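PDB 3C7L: regulator of G-protein signaling 16 from Mus musculus, which speeds GTP hydrolysis by G protein alpha subunits, returning them to the inactive GDP-bound state and so damping receptor signalling, including phototransduction. Local coordinates for residues L16-S21 against P125-S130; L48-A53 against H71-E76; K58-A63 against A67-H72; E76-R79 against E85-I88; R93-T98 against F108-G113. All coordinates share one frame; numbering follows the deposited sequence.

Contact 1. Residues L16-S21 against P125-S130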
# COMPACT_ATOMS: atom_id res chain seq x y z
N LEU A 16 -4.98 -20.76 1.72
CA LEU A 16 -3.76 -21.36 1.21
C LEU A 16 -3.10 -20.35 0.27
O LEU A 16 -1.88 -20.14 0.31
CB LEU A 16 -4.08 -22.65 0.45
CG LEU A 16 -2.96 -23.59 -0.00
CD1 LEU A 16 -3.56 -24.83 -0.64
CD2 LEU A 16 -2.06 -22.92 -0.98
N GLY A 17 -3.91 -19.71 -0.56
CA GLY A 17 -3.36 -18.73 -1.48
C GLY A 17 -2.63 -17.58 -0.80
O GLY A 17 -1.66 -17.06 -1.35
N TRP A 18 -3.07 -17.20 0.39
CA TRP A 18 -2.44 -16.09 1.10
C TRP A 18 -0.95 -16.32 1.36
O TRP A 18 -0.17 -15.37 1.40
CB TRP A 18 -3.13 -15.83 2.45
CG TRP A 18 -4.60 -15.56 2.39
CD1 TRP A 18 -5.40 -15.52 1.28
CD2 TRP A 18 -5.46 -15.37 3.51
NE1 TRP A 18 -6.71 -15.32 1.65
CE2 TRP A 18 -6.77 -15.23 3.02
CE3 TRP A 18 -5.25 -15.30 4.90
CZ2 TRP A 18 -7.87 -15.04 3.86
CZ3 TRP A 18 -6.34 -15.12 5.74
CH2 TRP A 18 -7.64 -14.99 5.21
N ARG A 19 -0.54 -17.57 1.56
CA ARG A 19 0.88 -17.81 1.78
C ARG A 19 1.61 -18.20 0.51
O ARG A 19 2.84 -18.26 0.49
CB ARG A 19 1.10 -18.84 2.89
CG ARG A 19 0.45 -20.18 2.69
CD ARG A 19 0.25 -20.86 4.04
NE ARG A 19 0.83 -22.20 4.07
CZ ARG A 19 0.55 -23.16 3.19
NH1 ARG A 19 -0.30 -22.94 2.20
NH2 ARG A 19 1.14 -24.34 3.30
N GLU A 20 0.87 -18.47 -0.57
CA GLU A 20 1.51 -18.80 -1.84
C GLU A 20 1.90 -17.51 -2.55
O GLU A 20 2.86 -17.47 -3.32
CB GLU A 20 0.57 -19.59 -2.75
CG GLU A 20 0.23 -20.99 -2.31
CD GLU A 20 -0.61 -21.71 -3.35
OE1 GLU A 20 -1.53 -21.08 -3.90
OE2 GLU A 20 -0.36 -22.91 -3.61
N SER A 21 1.13 -16.44 -2.30
CA SER A 21 1.38 -15.16 -2.94
C SER A 21 0.80 -13.98 -2.17
O SER A 21 -0.37 -13.98 -1.80
CB SER A 21 0.78 -15.16 -4.34
OG SER A 21 0.78 -13.85 -4.89
N PRO A 125 5.35 -11.93 6.41
CA PRO A 125 5.76 -13.23 6.94
C PRO A 125 5.43 -13.39 8.42
O PRO A 125 5.12 -14.49 8.87
CB PRO A 125 7.26 -13.25 6.68
CG PRO A 125 7.37 -12.48 5.41
CD PRO A 125 6.46 -11.30 5.67
N ARG A 126 5.50 -12.31 9.19
CA ARG A 126 5.18 -12.41 10.61
C ARG A 126 3.68 -12.62 10.80
O ARG A 126 3.25 -13.28 11.75
CB ARG A 126 5.68 -11.18 11.38
CG ARG A 126 7.20 -11.16 11.54
CD ARG A 126 7.73 -10.05 12.44
NE ARG A 126 7.58 -8.72 11.86
CZ ARG A 126 6.58 -7.89 12.12
NH1 ARG A 126 5.62 -8.24 12.97
NH2 ARG A 126 6.56 -6.69 11.56
N PHE A 127 2.89 -12.06 9.89
CA PHE A 127 1.44 -12.21 9.95
C PHE A 127 1.09 -13.68 9.77
O PHE A 127 0.20 -14.21 10.44
CB PHE A 127 0.75 -11.41 8.83
CG PHE A 127 -0.69 -11.81 8.59
CD1 PHE A 127 -1.66 -11.59 9.56
CD2 PHE A 127 -1.07 -12.41 7.39
CE1 PHE A 127 -2.99 -11.97 9.35
CE2 PHE A 127 -2.40 -12.79 7.16
CZ PHE A 127 -3.36 -12.57 8.15
N LEU A 128 1.78 -14.33 8.84
CA LEU A 128 1.53 -15.74 8.55
C LEU A 128 1.90 -16.64 9.71
O LEU A 128 1.37 -17.74 9.83
CB LEU A 128 2.30 -16.16 7.29
CG LEU A 128 1.91 -15.43 6.01
CD1 LEU A 128 2.78 -15.94 4.86
CD2 LEU A 128 0.42 -15.66 5.70
N LYS A 129 2.80 -16.18 10.56
CA LYS A 129 3.23 -16.97 11.71
C LYS A 129 2.55 -16.52 13.00
O LYS A 129 3.01 -16.84 14.09
CB LYS A 129 4.75 -16.88 11.86
CG LYS A 129 5.50 -17.48 10.68
CD LYS A 129 6.97 -17.12 10.68
CE LYS A 129 7.63 -17.60 9.40
NZ LYS A 129 9.00 -17.04 9.23
N SER A 130 1.45 -15.79 12.87
CA SER A 130 0.71 -15.30 14.03
C SER A 130 -0.62 -16.03 14.15
O SER A 130 -1.07 -16.69 13.21
CB SER A 130 0.44 -13.81 13.89
OG SER A 130 -0.56 -13.59 12.91
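Trp18 and Phe127 bring their rings together through single carbons. CE3 of Trp18 sits at the edge of the Phe127 ring, near its plane, 4.4 Å from CE2. The approach to the indole is oblique, and the two ring planes are about 27° apart. The ring of Phe35 also meets that of Phe127, with the planes at about 55°.

Leu128 makes the closer aliphatic contact. Its CD1 methyl lies 3.9 Å from CB of Arg19. CD2 turns to the backbone instead and stands 4.3 Å from the carbonyl O of Trp18. That oxygen is hydrogen-bonded by the hydroxyl of Tyr124. Arg19 offers only the base of its side chain. Its CG stands between the backbone N and the carbonyl carbon (chi1 57°), and the chain then leads away from Leu128, with Leu16 CD2 at the edge of the guanidinium.

On the other segment, Ser130 OG bonds to Phe127 O at 2.7 Å, and Ser130 N reaches the same oxygen from the same face.

The contact joins the N-terminal helix 15-20 to the end of helix 109-128 in the RGS domain. Helix 29-40 touches Trp18 and Phe127, and Tyr133 of helix 131-134 touches Arg19 and Leu128.

Contact 2. Residues L48-A53 against H71-E76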
# COMPACT_ATOMS: atom_id res chain seq x y z
N LEU A 48 -0.53 -0.73 3.94
CA LEU A 48 -1.56 -1.47 3.23
C LEU A 48 -2.61 -0.53 2.63
O LEU A 48 -3.08 -0.75 1.51
CB LEU A 48 -2.24 -2.47 4.17
CG LEU A 48 -3.43 -3.25 3.61
CD1 LEU A 48 -3.01 -4.04 2.37
CD2 LEU A 48 -3.98 -4.17 4.68
N GLU A 49 -2.99 0.51 3.37
CA GLU A 49 -3.99 1.45 2.89
C GLU A 49 -3.48 2.18 1.65
O GLU A 49 -4.22 2.42 0.70
CB GLU A 49 -4.35 2.45 4.00
CG GLU A 49 -5.04 1.77 5.17
CD GLU A 49 -5.28 2.67 6.37
OE1 GLU A 49 -4.77 3.81 6.40
OE2 GLU A 49 -5.99 2.22 7.29
N PHE A 50 -2.20 2.52 1.67
CA PHE A 50 -1.57 3.21 0.55
C PHE A 50 -1.53 2.30 -0.68
O PHE A 50 -1.86 2.74 -1.78
CB PHE A 50 -0.15 3.64 0.93
CG PHE A 50 0.66 4.14 -0.24
CD1 PHE A 50 0.22 5.20 -1.01
CD2 PHE A 50 1.87 3.53 -0.56
CE1 PHE A 50 0.97 5.66 -2.09
CE2 PHE A 50 2.62 3.97 -1.63
CZ PHE A 50 2.18 5.04 -2.40
N TRP A 51 -1.13 1.05 -0.48
CA TRP A 51 -1.05 0.10 -1.59
C TRP A 51 -2.42 -0.03 -2.26
O TRP A 51 -2.53 0.07 -3.47
CB TRP A 51 -0.58 -1.27 -1.09
CG TRP A 51 -0.23 -2.24 -2.19
CD1 TRP A 51 0.99 -2.42 -2.77
CD2 TRP A 51 -1.12 -3.15 -2.84
NE1 TRP A 51 0.92 -3.39 -3.74
CE2 TRP A 51 -0.37 -3.85 -3.81
CE3 TRP A 51 -2.49 -3.44 -2.71
CZ2 TRP A 51 -0.93 -4.83 -4.64
CZ3 TRP A 51 -3.05 -4.42 -3.53
CH2 TRP A 51 -2.27 -5.09 -4.49
N LEU A 52 -3.45 -0.26 -1.46
CA LEU A 52 -4.81 -0.39 -1.99
C LEU A 52 -5.28 0.89 -2.69
O LEU A 52 -6.02 0.82 -3.67
CB LEU A 52 -5.78 -0.74 -0.86
CG LEU A 52 -5.61 -2.08 -0.15
CD1 LEU A 52 -6.42 -2.07 1.13
CD2 LEU A 52 -6.05 -3.22 -1.05
N ALA A 53 -4.86 2.04 -2.19
CA ALA A 53 -5.25 3.31 -2.79
C ALA A 53 -4.62 3.46 -4.17
O ALA A 53 -5.21 4.05 -5.07
CB ALA A 53 -4.83 4.47 -1.89
N HIS A 71 -3.43 13.90 -6.12
CA HIS A 71 -3.11 14.92 -5.13
C HIS A 71 -3.51 14.50 -3.73
O HIS A 71 -2.81 14.78 -2.76
CB HIS A 71 -3.79 16.25 -5.50
CG HIS A 71 -3.11 16.98 -6.61
ND1 HIS A 71 -3.79 17.76 -7.52
CD2 HIS A 71 -1.80 17.07 -6.94
CE1 HIS A 71 -2.93 18.29 -8.37
NE2 HIS A 71 -1.71 17.88 -8.05
N HIS A 72 -4.65 13.81 -3.61
CA HIS A 72 -5.12 13.34 -2.32
C HIS A 72 -4.20 12.23 -1.81
O HIS A 72 -3.83 12.20 -0.64
CB HIS A 72 -6.56 12.82 -2.40
CG HIS A 72 -6.98 12.03 -1.20
ND1 HIS A 72 -7.12 12.59 0.05
CD2 HIS A 72 -7.26 10.71 -1.05
CE1 HIS A 72 -7.47 11.66 0.92
NE2 HIS A 72 -7.56 10.51 0.27
N ILE A 73 -3.82 11.32 -2.70
CA ILE A 73 -2.93 10.22 -2.33
C ILE A 73 -1.57 10.76 -1.89
O ILE A 73 -1.00 10.32 -0.89
CB ILE A 73 -2.75 9.23 -3.51
CG1 ILE A 73 -4.05 8.44 -3.71
CG2 ILE A 73 -1.57 8.29 -3.25
CD1 ILE A 73 -4.04 7.48 -4.90
N PHE A 74 -1.05 11.73 -2.64
CA PHE A 74 0.24 12.34 -2.31
C PHE A 74 0.17 13.06 -0.95
O PHE A 74 1.05 12.89 -0.11
CB PHE A 74 0.62 13.35 -3.40
CG PHE A 74 1.97 13.98 -3.19
CD1 PHE A 74 3.13 13.33 -3.60
CD2 PHE A 74 2.08 15.22 -2.57
CE1 PHE A 74 4.38 13.90 -3.39
CE2 PHE A 74 3.33 15.80 -2.35
CZ PHE A 74 4.48 15.14 -2.76
N ASP A 75 -0.87 13.85 -0.75
CA ASP A 75 -1.03 14.60 0.50
C ASP A 75 -1.32 13.71 1.70
O ASP A 75 -0.95 14.04 2.82
CB ASP A 75 -2.16 15.63 0.37
CG ASP A 75 -1.81 16.76 -0.58
OD1 ASP A 75 -0.62 16.92 -0.92
OD2 ASP A 75 -2.75 17.49 -0.98
N GLU A 76 -1.99 12.60 1.46
CA GLU A 76 -2.33 11.71 2.56
C GLU A 76 -1.24 10.72 2.94
O GLU A 76 -1.03 10.45 4.12
CB GLU A 76 -3.63 10.95 2.26
CG GLU A 76 -3.93 9.86 3.26
CD GLU A 76 -5.39 9.43 3.26
OE1 GLU A 76 -5.95 9.19 2.17
OE2 GLU A 76 -5.97 9.33 4.37
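Ile73 sends two branches to helix 45-57. Its CG1 is anti to the carbonyl carbon (chi1 -71°), and the chain runs on extended to CD1, which reaches Ala53. The same torsion leaves CG2 anti to the backbone N, directed at Phe50. The Phe50 ring swings out to meet it, with CG anti to its own backbone N (chi1 169°).

The CG2 methyl arrives at the edge of the Phe50 ring, near the ring plane, 3.8 Å from CE1. The two side chains cross at about a right angle. The other branch lies over the backbone of Ala53: CD1 is 3.6 Å from the carbonyl O of Ala53 and 4.3 Å from its CB. The small side chain of Ala53 is consistent with the close backbones here; its CA is 7.3 Å from the CA of Ile73.

This is helix-to-helix packing between 45-57 and 63-78 inside the helical bundle of the RGS domain. Ala111 and Thr115 of helix 109-128 touch Phe50, and Phe108 touches Ile73.

No hydrogen bond joins the two segments. Their acidic groups remain apart, with Glu49 OE1 6.0 Å from Glu76 OE2. Glu49 OE2 is hydrogen-bonded to His36 NE2. Lys84 forms a long, weak ion pair with each glutamate and would probably ease the repulsion. The contact therefore rests on apolar packing.

Contact 3. Residues K58-A63 against A67-H72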
# COMPACT_ATOMS: atom_id res chain seq x y z
N LYS A 58 -5.13 3.55 -10.40
CA LYS A 58 -4.82 3.18 -11.77
C LYS A 58 -6.02 2.78 -12.62
O LYS A 58 -5.89 2.59 -13.83
CB LYS A 58 -3.76 2.08 -11.78
CG LYS A 58 -2.38 2.60 -11.45
CD LYS A 58 -1.30 1.61 -11.84
CE LYS A 58 0.09 2.18 -11.61
NZ LYS A 58 1.16 1.19 -11.96
N LYS A 59 -7.18 2.66 -12.00
CA LYS A 59 -8.40 2.31 -12.72
C LYS A 59 -9.11 3.56 -13.24
O LYS A 59 -10.02 3.48 -14.06
CB LYS A 59 -9.34 1.52 -11.81
CG LYS A 59 -10.72 1.31 -12.41
CD LYS A 59 -11.64 0.58 -11.45
CE LYS A 59 -13.05 0.54 -12.01
NZ LYS A 59 -13.60 1.91 -12.16
N ILE A 60 -8.69 4.73 -12.75
CA ILE A 60 -9.29 6.01 -13.15
C ILE A 60 -8.87 6.41 -14.57
O ILE A 60 -7.69 6.38 -14.90
CB ILE A 60 -8.89 7.14 -12.18
CG1 ILE A 60 -9.33 6.78 -10.76
CG2 ILE A 60 -9.52 8.45 -12.60
CD1 ILE A 60 -8.94 7.81 -9.71
N ARG A 61 -9.84 6.78 -15.40
CA ARG A 61 -9.55 7.17 -16.79
C ARG A 61 -9.56 8.68 -16.99
O ARG A 61 -8.68 9.23 -17.64
CB ARG A 61 -10.57 6.52 -17.74
CG ARG A 61 -10.42 5.01 -17.86
CD ARG A 61 -11.63 4.40 -18.54
NE ARG A 61 -11.52 2.95 -18.66
CZ ARG A 61 -12.51 2.16 -19.05
NH1 ARG A 61 -13.69 2.68 -19.36
NH2 ARG A 61 -12.33 0.84 -19.13
N SER A 62 -10.57 9.33 -16.42
CA SER A 62 -10.72 10.78 -16.53
C SER A 62 -9.50 11.53 -16.02
O SER A 62 -9.00 11.26 -14.93
CB SER A 62 -11.95 11.22 -15.74
OG SER A 62 -11.99 12.63 -15.62
N ALA A 63 -9.02 12.47 -16.82
CA ALA A 63 -7.85 13.26 -16.47
C ALA A 63 -8.07 14.11 -15.21
O ALA A 63 -7.16 14.27 -14.40
CB ALA A 63 -7.45 14.16 -17.64
N ALA A 67 -6.04 13.62 -11.65
CA ALA A 67 -5.35 14.75 -11.03
C ALA A 67 -5.75 14.90 -9.56
O ALA A 67 -4.90 15.00 -8.68
CB ALA A 67 -5.68 16.04 -11.78
N SER A 68 -7.06 14.91 -9.32
CA SER A 68 -7.60 15.06 -7.97
C SER A 68 -7.18 13.92 -7.04
O SER A 68 -6.67 14.17 -5.95
CB SER A 68 -9.13 15.13 -8.03
OG SER A 68 -9.69 15.17 -6.73
N ARG A 69 -7.39 12.68 -7.46
CA ARG A 69 -7.03 11.53 -6.65
C ARG A 69 -5.52 11.48 -6.38
O ARG A 69 -5.09 11.20 -5.26
CB ARG A 69 -7.48 10.24 -7.35
CG ARG A 69 -7.02 8.96 -6.67
CD ARG A 69 -7.70 8.69 -5.34
NE ARG A 69 -9.06 8.20 -5.52
CZ ARG A 69 -10.13 8.97 -5.55
NH1 ARG A 69 -10.01 10.28 -5.40
NH2 ARG A 69 -11.34 8.44 -5.73
N ALA A 70 -4.71 11.77 -7.40
CA ALA A 70 -3.26 11.76 -7.25
C ALA A 70 -2.80 12.73 -6.16
O ALA A 70 -1.90 12.42 -5.38
CB ALA A 70 -2.60 12.12 -8.57
N HIS A 71 -3.43 13.90 -6.12
CA HIS A 71 -3.11 14.92 -5.13
C HIS A 71 -3.51 14.50 -3.73
O HIS A 71 -2.81 14.78 -2.76
CB HIS A 71 -3.79 16.25 -5.50
CG HIS A 71 -3.11 16.98 -6.61
ND1 HIS A 71 -3.79 17.76 -7.52
CD2 HIS A 71 -1.80 17.07 -6.94
CE1 HIS A 71 -2.93 18.29 -8.37
NE2 HIS A 71 -1.71 17.88 -8.05
N HIS A 72 -4.65 13.81 -3.61
CA HIS A 72 -5.12 13.34 -2.32
C HIS A 72 -4.20 12.23 -1.81
O HIS A 72 -3.83 12.20 -0.64
CB HIS A 72 -6.56 12.82 -2.40
CG HIS A 72 -6.98 12.03 -1.20
ND1 HIS A 72 -7.12 12.59 0.05
CD2 HIS A 72 -7.26 10.71 -1.05
CE1 HIS A 72 -7.47 11.66 0.92
NE2 HIS A 72 -7.56 10.51 0.27
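Residues 58-62 form an irregular loop, and the chain enters helix 63-78 at Ala63. Residues 67-72 lie one turn further along that helix. The amide N of Ala67 donates to Ala63 O at 3.0 Å, with an N-H...O angle of 159°. This is a first-turn helical bond. The donor is tilted 31° from the carbonyl plane. The CB of Ala67 also lies 3.5 Å from the same oxygen.

Ser62 holds the N-cap position, and its OG is hydrogen-bonded to Thr64 OG1. The contact thus belongs to the turn that joins helix 45-57 to helix 63-78 at the surface of the RGS domain.

Ile60 folds back from this loop onto the helix. Its CD1 methyl is 3.7 Å from CB of Arg69 and 3.8 Å from CG, and the two side chains cross at about a right angle. Arg69 bends at both chi2 and chi3, which curls its guanidinium back so that one face turns to the Ile60 methyl. The methyl lies 4.1 Å above that face, offset toward the rim. Arg69 also touches Phe57 of helix 45-57, while Ile60 touches Lys65 and Leu66.

Contact 4. Residues E76-R79 against E85-I88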
# COMPACT_ATOMS: atom_id res chain seq x y z
N GLU A 76 -1.99 12.60 1.46
CA GLU A 76 -2.33 11.71 2.56
C GLU A 76 -1.24 10.72 2.94
O GLU A 76 -1.03 10.45 4.12
CB GLU A 76 -3.63 10.95 2.26
CG GLU A 76 -3.93 9.86 3.26
CD GLU A 76 -5.39 9.43 3.26
OE1 GLU A 76 -5.95 9.19 2.17
OE2 GLU A 76 -5.97 9.33 4.37
N TYR A 77 -0.53 10.18 1.95
CA TYR A 77 0.50 9.18 2.22
C TYR A 77 1.96 9.48 1.88
O TYR A 77 2.86 8.89 2.48
CB TYR A 77 0.16 7.87 1.50
CG TYR A 77 -1.23 7.32 1.76
CD1 TYR A 77 -2.28 7.59 0.89
CD2 TYR A 77 -1.47 6.49 2.86
CE1 TYR A 77 -3.54 7.05 1.10
CE2 TYR A 77 -2.74 5.94 3.08
CZ TYR A 77 -3.77 6.23 2.19
OH TYR A 77 -5.01 5.68 2.38
N ILE A 78 2.21 10.37 0.92
CA ILE A 78 3.58 10.62 0.50
C ILE A 78 4.36 11.81 1.06
O ILE A 78 5.49 11.65 1.51
CB ILE A 78 3.66 10.70 -1.05
CG1 ILE A 78 3.06 9.43 -1.67
CG2 ILE A 78 5.12 10.85 -1.49
CD1 ILE A 78 3.86 8.16 -1.41
N ARG A 79 3.78 13.01 1.02
CA ARG A 79 4.49 14.19 1.49
C ARG A 79 4.90 14.14 2.96
O ARG A 79 4.25 13.52 3.79
CB ARG A 79 3.69 15.47 1.23
CG ARG A 79 2.39 15.61 2.02
CD ARG A 79 1.74 16.97 1.74
NE ARG A 79 0.41 17.07 2.34
CZ ARG A 79 -0.38 18.14 2.25
NH1 ARG A 79 0.03 19.21 1.57
NH2 ARG A 79 -1.57 18.14 2.82
N GLU A 85 1.74 9.25 6.38
CA GLU A 85 3.02 9.16 5.68
C GLU A 85 3.65 7.78 5.76
O GLU A 85 3.87 7.25 6.85
CB GLU A 85 4.00 10.20 6.24
CG GLU A 85 5.38 10.13 5.60
CD GLU A 85 6.30 11.24 6.05
OE1 GLU A 85 6.03 11.86 7.10
OE2 GLU A 85 7.31 11.49 5.35
N VAL A 86 3.93 7.19 4.61
CA VAL A 86 4.55 5.87 4.57
C VAL A 86 6.07 6.02 4.67
O VAL A 86 6.62 7.04 4.26
CB VAL A 86 4.20 5.11 3.26
CG1 VAL A 86 2.70 4.85 3.21
CG2 VAL A 86 4.64 5.91 2.05
N ASN A 87 6.73 5.01 5.22
CA ASN A 87 8.18 5.06 5.39
C ASN A 87 8.97 4.88 4.09
O ASN A 87 9.42 3.78 3.77
CB ASN A 87 8.63 4.02 6.42
CG ASN A 87 10.12 4.05 6.67
OD1 ASN A 87 10.71 5.12 6.87
ND2 ASN A 87 10.74 2.88 6.69
N ILE A 88 9.13 5.98 3.38
CA ILE A 88 9.85 6.02 2.11
C ILE A 88 11.01 7.00 2.25
O ILE A 88 10.93 7.95 3.02
CB ILE A 88 8.90 6.50 0.99
CG1 ILE A 88 7.89 5.40 0.66
CG2 ILE A 88 9.68 6.93 -0.21
CD1 ILE A 88 8.51 4.08 0.33
O HOH W 1 6.81 9.63 2.74
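The end of helix 63-78, where the turn widens to a pi type, is held to the loop that leads on to helix 90-101. Val86 N donates to Tyr77 O at 2.9 Å, in the carbonyl plane. Glu85 CA gives the same oxygen a CH...O contact at 3.2 Å. One carbonyl near the helix end thus meets two successive residues of the loop. Within the helix, Glu76 CG lies 3.5 Å above the centre of the Tyr77 ring.

Val86 is also held by its methyls. CG2 lies 3.5 Å from Tyr77 O and 4.2 Å from Ile78 CD1, while CG1 packs on Tyr77 CB. Within the RGS fold this places the loop against the helical core, for Phe50 of helix 45-57 and Thr115 of helix 109-128 both touch Val86. Water 1 adds a bridge, lying 2.7 Å from Ile78 O and 3.0 Å from Val86 O.

Glu85 CG is anti to the backbone N (chi1 177°), and the chain runs on extended alongside the residues that follow the last helical turn, its CD 3.8 Å from Arg79 O. With an alanine here, the Glu81 amide would probably lose its carboxylate partner and a gap would be likely beside the Arg79 carbonyl. In the deposited chain Glu85 OE1 accepts from the backbone N of Glu81 within the loop.

Contact 5. Residues R93-T98 against F108-G113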
# COMPACT_ATOMS: atom_id res chain seq x y z
N ARG A 93 10.31 10.09 -2.37
CA ARG A 93 9.32 11.15 -2.16
C ARG A 93 9.48 12.24 -3.22
O ARG A 93 8.49 12.76 -3.74
CB ARG A 93 9.47 11.79 -0.78
CG ARG A 93 8.82 11.05 0.37
CD ARG A 93 8.43 12.02 1.48
NE ARG A 93 9.58 12.76 2.01
CZ ARG A 93 10.56 12.19 2.71
NH1 ARG A 93 10.53 10.90 2.97
NH2 ARG A 93 11.57 12.93 3.15
N GLU A 94 10.73 12.57 -3.52
CA GLU A 94 11.05 13.60 -4.50
C GLU A 94 10.66 13.13 -5.90
O GLU A 94 10.13 13.90 -6.70
CB GLU A 94 12.56 13.90 -4.44
CG GLU A 94 13.03 15.02 -5.36
CD GLU A 94 12.24 16.29 -5.18
OE1 GLU A 94 12.04 16.70 -4.01
OE2 GLU A 94 11.83 16.89 -6.19
N LEU A 95 10.91 11.86 -6.18
CA LEU A 95 10.58 11.25 -7.46
C LEU A 95 9.06 11.31 -7.68
O LEU A 95 8.59 11.68 -8.74
CB LEU A 95 11.04 9.79 -7.50
CG LEU A 95 10.61 9.02 -8.75
CD1 LEU A 95 11.53 9.40 -9.88
CD2 LEU A 95 10.68 7.52 -8.52
N THR A 96 8.32 10.94 -6.64
CA THR A 96 6.86 10.93 -6.73
C THR A 96 6.33 12.34 -6.99
O THR A 96 5.43 12.53 -7.80
CB THR A 96 6.25 10.35 -5.43
OG1 THR A 96 6.79 9.04 -5.20
CG2 THR A 96 4.74 10.26 -5.55
N LYS A 97 6.89 13.33 -6.30
CA LYS A 97 6.47 14.72 -6.49
C LYS A 97 6.76 15.16 -7.93
O LYS A 97 5.93 15.81 -8.56
CB LYS A 97 7.22 15.63 -5.51
CG LYS A 97 6.86 17.11 -5.66
CD LYS A 97 7.75 17.97 -4.77
CE LYS A 97 7.36 19.45 -4.87
NZ LYS A 97 8.22 20.32 -4.00
N THR A 98 7.93 14.79 -8.43
CA THR A 98 8.34 15.13 -9.80
C THR A 98 7.37 14.49 -10.79
O THR A 98 6.98 15.11 -11.77
CB THR A 98 9.77 14.62 -10.09
OG1 THR A 98 10.70 15.32 -9.26
CG2 THR A 98 10.13 14.85 -11.56
N PHE A 108 3.01 6.75 -8.84
CA PHE A 108 3.29 6.13 -7.55
C PHE A 108 4.00 4.77 -7.58
O PHE A 108 4.21 4.16 -6.53
CB PHE A 108 1.98 5.98 -6.78
CG PHE A 108 1.25 7.27 -6.56
CD1 PHE A 108 1.76 8.23 -5.69
CD2 PHE A 108 0.05 7.53 -7.22
CE1 PHE A 108 1.07 9.42 -5.48
CE2 PHE A 108 -0.64 8.71 -7.01
CZ PHE A 108 -0.13 9.66 -6.14
N ASP A 109 4.37 4.29 -8.77
CA ASP A 109 5.03 2.98 -8.89
C ASP A 109 6.19 2.70 -7.94
O ASP A 109 6.20 1.67 -7.26
CB ASP A 109 5.50 2.77 -10.33
CG ASP A 109 4.39 2.32 -11.25
OD1 ASP A 109 3.21 2.64 -10.97
OD2 ASP A 109 4.69 1.64 -12.26
N VAL A 110 7.17 3.59 -7.89
CA VAL A 110 8.31 3.35 -7.02
C VAL A 110 7.89 3.34 -5.55
O VAL A 110 8.32 2.47 -4.79
CB VAL A 110 9.42 4.40 -7.25
CG1 VAL A 110 10.62 4.09 -6.39
CG2 VAL A 110 9.83 4.38 -8.72
N ALA A 111 7.05 4.29 -5.16
CA ALA A 111 6.58 4.37 -3.78
C ALA A 111 5.79 3.11 -3.40
O ALA A 111 6.00 2.55 -2.32
CB ALA A 111 5.70 5.60 -3.58
N GLN A 112 4.90 2.67 -4.28
CA GLN A 112 4.09 1.49 -4.02
C GLN A 112 4.96 0.25 -3.87
O GLN A 112 4.72 -0.59 -3.00
CB GLN A 112 3.05 1.29 -5.14
CG GLN A 112 2.24 -0.01 -5.01
CD GLN A 112 1.09 -0.09 -6.01
OE1 GLN A 112 1.13 0.52 -7.08
NE2 GLN A 112 0.05 -0.85 -5.66
N GLY A 113 5.99 0.14 -4.71
CA GLY A 113 6.90 -0.99 -4.66
C GLY A 113 7.72 -1.01 -3.38
O GLY A 113 7.97 -2.08 -2.81
O HOH W 2 6.59 6.67 -6.78
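Thr96 and Phe108 form the well-packed inner part of this contact. With OG1 beside the backbone N (chi1 -56°), the CG2 methyl of Thr96 stands anti to that N and faces Phe108. The methyl meets the ring obliquely, 3.6 Å from CD1, and the two side chains cross at about a right angle. The Phe108 ring also meets Phe57 edge-to-face, and Ile73 touches it. The hydroxyl side of Thr96 is looser, with OG1 4.0 Å from Ala111 CB.

Leu95 and Val110 lie at the solvent side, Val110 exposed and Leu95 partly so. Leu95 CD2 is 3.3 Å from Val110 CG2, a spacing so short that it is doubtful in detail, and 3.6 Å from Val110 CB. These two side chains also cross at about a right angle.

Water 2 spans the helices. It donates to Thr96 OG1 at 2.9 Å and accepts from Ala111 N at 2.9 Å. Thr96 OG1 is also hydrogen-bonded to Thr92 O.

The contact sets helix 90-101 against the start of helix 109-128 in the RGS domain. Ala111 N lies in the first turn of that helix, where amides lack a helical acceptor. The water supplies one. The contact is thus apolar packing with a bridging water and no direct hydrogen bond.

In the fold
Contacts 2 to 5 cluster, and contact 1 stands apart, with contacts 3, 4 and 5 across the chain's centre from it. Contact 1 joins parts near the two chain ends, and the other four are nested in the loop it closes. Its centre is 24 Å from that of contact 2 and 32 Å from that of contact 3. Helix 109-128 serves contacts 1 and 5, helix 63-78 contacts 2, 3 and 4. Contacts 2 and 4 are 8 Å apart between centres, and Phe50 CZ touches Ile78 CD1. Contact 5 joins them where Ile73 CG2 meets Phe108 CZ at 3.5 Å. A salt bridge, Lys58 NZ to Asp109 OD1 at 2.7 Å, links contacts 3 and 5.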